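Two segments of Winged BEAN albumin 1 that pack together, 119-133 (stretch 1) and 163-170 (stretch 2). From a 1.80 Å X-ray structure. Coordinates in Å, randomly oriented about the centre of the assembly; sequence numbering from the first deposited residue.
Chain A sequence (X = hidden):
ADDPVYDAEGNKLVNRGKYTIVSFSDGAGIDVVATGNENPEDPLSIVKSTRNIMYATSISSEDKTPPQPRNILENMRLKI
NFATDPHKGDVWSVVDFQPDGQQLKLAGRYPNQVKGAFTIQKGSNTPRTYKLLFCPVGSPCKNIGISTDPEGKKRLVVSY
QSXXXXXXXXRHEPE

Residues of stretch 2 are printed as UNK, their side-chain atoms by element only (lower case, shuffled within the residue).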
# COMPACT_ATOMS: atom_id res chain seq x y z
N THR A 119 4.53 -0.96 -6.81
CA THR A 119 5.28 0.11 -7.50
C THR A 119 4.48 1.41 -7.34
O THR A 119 3.30 1.39 -6.96
CB THR A 119 5.54 -0.15 -9.02
OG1 THR A 119 4.30 -0.18 -9.73
CG2 THR A 119 6.26 -1.45 -9.24
N ILE A 120 5.12 2.53 -7.63
CA ILE A 120 4.47 3.84 -7.51
C ILE A 120 4.57 4.57 -8.84
O ILE A 120 5.61 4.49 -9.51
CB ILE A 120 5.21 4.72 -6.46
CG1 ILE A 120 5.12 4.09 -5.06
CG2 ILE A 120 4.64 6.12 -6.47
CD1 ILE A 120 6.08 4.69 -4.04
N GLN A 121 3.50 5.25 -9.23
CA GLN A 121 3.46 6.05 -10.45
C GLN A 121 2.72 7.33 -10.12
O GLN A 121 1.99 7.37 -9.14
CB GLN A 121 2.69 5.35 -11.56
CG GLN A 121 3.44 4.30 -12.28
CD GLN A 121 2.73 3.88 -13.54
OE1 GLN A 121 1.64 4.35 -13.85
NE2 GLN A 121 3.32 2.95 -14.25
N LYS A 122 2.92 8.39 -10.91
CA LYS A 122 2.21 9.65 -10.69
C LYS A 122 0.73 9.32 -10.71
O LYS A 122 0.27 8.57 -11.57
CB LYS A 122 2.49 10.63 -11.82
CG LYS A 122 3.84 11.25 -11.74
CD LYS A 122 4.08 12.22 -12.88
CE LYS A 122 5.54 12.63 -12.91
NZ LYS A 122 6.46 11.50 -13.28
N GLY A 123 -0.02 9.88 -9.76
CA GLY A 123 -1.43 9.60 -9.65
C GLY A 123 -2.37 10.59 -10.31
O GLY A 123 -3.50 10.23 -10.64
N SER A 124 -1.95 11.84 -10.45
CA SER A 124 -2.78 12.87 -11.08
C SER A 124 -1.93 14.01 -11.58
O SER A 124 -0.70 14.00 -11.48
CB SER A 124 -3.85 13.40 -10.11
OG SER A 124 -3.32 14.27 -9.12
N ASN A 125 -2.60 15.01 -12.13
CA ASN A 125 -1.88 16.17 -12.64
C ASN A 125 -1.39 17.01 -11.47
O ASN A 125 -0.42 17.78 -11.60
CB ASN A 125 -2.76 16.95 -13.63
CG ASN A 125 -2.92 16.23 -14.97
OD1 ASN A 125 -2.11 15.38 -15.32
ND2 ASN A 125 -3.98 16.56 -15.71
N THR A 126 -2.04 16.86 -10.32
CA THR A 126 -1.63 17.58 -9.13
C THR A 126 -0.25 17.04 -8.71
O THR A 126 -0.05 15.83 -8.60
CB THR A 126 -2.61 17.35 -7.97
OG1 THR A 126 -3.93 17.68 -8.41
CG2 THR A 126 -2.23 18.20 -6.77
N PRO A 127 0.72 17.95 -8.51
CA PRO A 127 2.08 17.59 -8.11
C PRO A 127 2.15 16.82 -6.80
O PRO A 127 1.36 17.08 -5.88
CB PRO A 127 2.75 18.95 -7.96
CG PRO A 127 2.00 19.80 -8.94
CD PRO A 127 0.58 19.40 -8.68
N ARG A 128 3.11 15.92 -6.71
CA ARG A 128 3.34 15.11 -5.51
C ARG A 128 2.18 14.17 -5.17
O ARG A 128 2.02 13.77 -4.01
CB ARG A 128 3.69 16.01 -4.31
CG ARG A 128 4.82 16.99 -4.58
CD ARG A 128 4.91 18.08 -3.51
NE ARG A 128 5.85 19.13 -3.92
CZ ARG A 128 6.11 20.24 -3.24
NH1 ARG A 128 5.50 20.49 -2.08
NH2 ARG A 128 7.02 21.09 -3.69
N THR A 129 1.36 13.86 -6.17
CA THR A 129 0.27 12.92 -5.96
C THR A 129 0.65 11.63 -6.73
O THR A 129 1.15 11.68 -7.85
CB THR A 129 -1.11 13.49 -6.40
OG1 THR A 129 -1.11 13.72 -7.81
CG2 THR A 129 -1.43 14.77 -5.65
N TYR A 130 0.41 10.48 -6.10
CA TYR A 130 0.77 9.19 -6.67
C TYR A 130 -0.30 8.14 -6.52
O TYR A 130 -1.29 8.34 -5.85
CB TYR A 130 2.03 8.69 -5.96
CG TYR A 130 3.18 9.61 -6.21
CD1 TYR A 130 3.95 9.46 -7.35
CD2 TYR A 130 3.43 10.69 -5.37
CE1 TYR A 130 4.95 10.37 -7.67
CE2 TYR A 130 4.43 11.61 -5.67
CZ TYR A 130 5.18 11.44 -6.83
OH TYR A 130 6.19 12.32 -7.13
N LYS A 131 -0.09 7.00 -7.18
CA LYS A 131 -0.99 5.87 -7.07
C LYS A 131 -0.09 4.67 -6.87
O LYS A 131 1.10 4.71 -7.22
CB LYS A 131 -1.86 5.69 -8.32
CG LYS A 131 -1.10 5.35 -9.56
CD LYS A 131 -2.06 5.12 -10.68
CE LYS A 131 -1.31 5.00 -11.98
NZ LYS A 131 -2.22 4.58 -13.07
N LEU A 132 -0.64 3.62 -6.27
CA LEU A 132 0.10 2.38 -5.99
C LEU A 132 -0.37 1.27 -6.93
O LEU A 132 -1.56 1.19 -7.23
CB LEU A 132 -0.11 1.97 -4.53
CG LEU A 132 0.32 2.97 -3.45
CD1 LEU A 132 -0.01 2.41 -2.06
CD2 LEU A 132 1.80 3.26 -3.55
N LEU A 133 0.55 0.46 -7.41
CA LEU A 133 0.18 -0.63 -8.29
C LEU A 133 0.77 -1.90 -7.70
O LEU A 133 1.65 -1.84 -6.84
CB LEU A 133 0.74 -0.41 -9.71
CG LEU A 133 0.27 0.85 -10.47
CD1 LEU A 133 1.34 1.89 -10.46
CD2 LEU A 133 -0.12 0.52 -11.86
N UNK A 163 -10.29 1.91 -9.82
CA UNK A 163 -10.02 3.33 -9.98
C UNK A 163 -8.91 3.52 -8.94
O UNK A 163 -9.12 3.25 -7.77
c UNK A 163 -11.28 4.12 -9.63
c UNK A 163 -11.09 5.62 -9.76
o UNK A 163 -10.40 6.06 -10.71
o UNK A 163 -11.65 6.35 -8.92
N UNK A 164 -7.71 3.92 -9.37
CA UNK A 164 -6.57 4.12 -8.47
C UNK A 164 -6.82 5.05 -7.30
O UNK A 164 -7.44 6.10 -7.45
c UNK A 164 -5.50 4.73 -9.39
c UNK A 164 -7.39 4.41 -10.73
c UNK A 164 -5.91 4.28 -10.77
N UNK A 165 -6.35 4.66 -6.12
CA UNK A 165 -6.47 5.49 -4.94
C UNK A 165 -5.29 6.46 -5.10
O UNK A 165 -4.16 6.02 -5.28
c UNK A 165 -5.80 4.32 -1.27
c UNK A 165 -6.69 5.05 -2.27
c UNK A 165 -6.61 6.54 -2.03
c UNK A 165 -6.25 4.62 -3.69
N UNK A 166 -5.56 7.75 -5.11
CA UNK A 166 -4.48 8.73 -5.26
C UNK A 166 -4.05 9.14 -3.85
O UNK A 166 -4.87 9.54 -3.02
c UNK A 166 -3.77 10.99 -6.19
c UNK A 166 -4.92 9.98 -6.09
c UNK A 166 -5.34 9.55 -7.48
N UNK A 167 -2.74 9.10 -3.62
CA UNK A 167 -2.20 9.41 -2.31
C UNK A 167 -1.03 10.38 -2.35
O UNK A 167 -0.52 10.74 -3.42
c UNK A 167 -0.51 7.50 -2.44
c UNK A 167 -2.80 7.06 -1.55
c UNK A 167 -1.68 8.09 -1.63
N UNK A 168 -0.61 10.79 -1.16
CA UNK A 168 0.53 11.65 -0.93
C UNK A 168 1.33 10.95 0.16
O UNK A 168 0.75 10.23 0.98
c UNK A 168 -0.51 15.39 -0.81
c UNK A 168 -0.17 14.07 -1.48
n UNK A 168 0.86 16.71 -2.38
c UNK A 168 -0.50 16.52 -1.81
c UNK A 168 0.09 13.02 -0.41
N UNK A 169 2.64 11.12 0.15
CA UNK A 169 3.51 10.51 1.16
C UNK A 169 4.01 11.59 2.11
O UNK A 169 4.66 12.54 1.68
c UNK A 169 4.06 7.42 0.05
c UNK A 169 4.21 8.93 -1.81
c UNK A 169 3.67 6.39 -0.81
c UNK A 169 4.33 8.70 -0.44
c UNK A 169 3.82 7.91 -2.67
c UNK A 169 4.71 9.81 0.50
c UNK A 169 3.55 6.63 -2.17
N UNK A 170 3.69 11.47 3.39
CA UNK A 170 4.14 12.44 4.38
C UNK A 170 5.32 11.88 5.13
O UNK A 170 5.26 10.76 5.66
c UNK A 170 0.19 13.99 3.40
n UNK A 170 0.95 13.03 3.91
c UNK A 170 1.93 13.60 4.69
c UNK A 170 3.01 12.79 5.34
n UNK A 170 0.64 15.15 3.82
c UNK A 170 1.73 14.94 4.64
O HOH W 1 3.68 12.72 -1.86
O HOH W 2 -3.29 3.45 -5.51

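Position 163 carries two carbons, the second bearing two oxygens: a carboxylate, too short for glutamate. It is Asp163, exposed and out of reach of stretch 1, so its charge can stay in solvent.

At position 164, three carbons close a ring onto the backbone nitrogen, which only proline does. Pro164 points toward stretch 1, and its CB lies 3.7 Å from CD of Lys131; the compact ring offers an apolar surface to the extended aliphatic part of that lysine.

Position 165 has four carbons forked at the second, the pattern of leucine. The side chain of Leu165 points sideways and stays 6.1 Å or more from stretch 1, so the main chain makes the link: water 2 donates to Leu165 O (2.7 Å) and accepts from Leu132 N (2.8 Å).

At position 166 one carbon carries two more, giving valine. Val166 shares a face of the sheet with Lys131. Its CG2 is 3.7 Å from Gly123 O, and its CG1 is 3.7 Å from Thr129 CB, so the short branched side chain fills the space beside the turn. A CB on Gly123 would sit a tight 3.2 Å from Val166 CG1 and would also clash with Tyr130 C.

Position 167 repeats the three-carbon fork. Val167 is buried, on the same face as Tyr130, and a small apolar residue suits that setting. Its backbone pairs with that tyrosine: Tyr130 N donates to Val167 O and Val167 N to Tyr130 O, both at 2.8 Å and nearly straight.

Four carbons in a row ending in nitrogen identify position 168 as Lys168. Its CG lies 3.4 Å from Arg128 O, and its NZ approaches Pro127 O at 3.6 Å; the long chain covers the turn while remaining partly exposed.

Position 169 has one carbon and a six-carbon ring with no oxygen, hence Phe169. The buried ring reaches Ile120 CD1 (3.7 Å from CZ), Tyr130 CB (3.8 Å from CE2) and, at its edge, Leu132 CD2 (4.0 Å from CZ). A flat hydrocarbon ring can meet all three.

Position 170 has one carbon and a five-membered ring of three carbons and two nitrogens: His170, beyond reach of stretch 1.

The contact thus centres on the antiparallel pair Tyr130–Val167. Beyond it the backbones are joined through water: water 1 donates to Arg128 O (2.9 Å) and accepts from Phe169 N (2.8 Å), while water 2 serves the other end. Apolar packing around Phe169 complements these polar links.

Stretch 2 163-170: DPLVVKFH
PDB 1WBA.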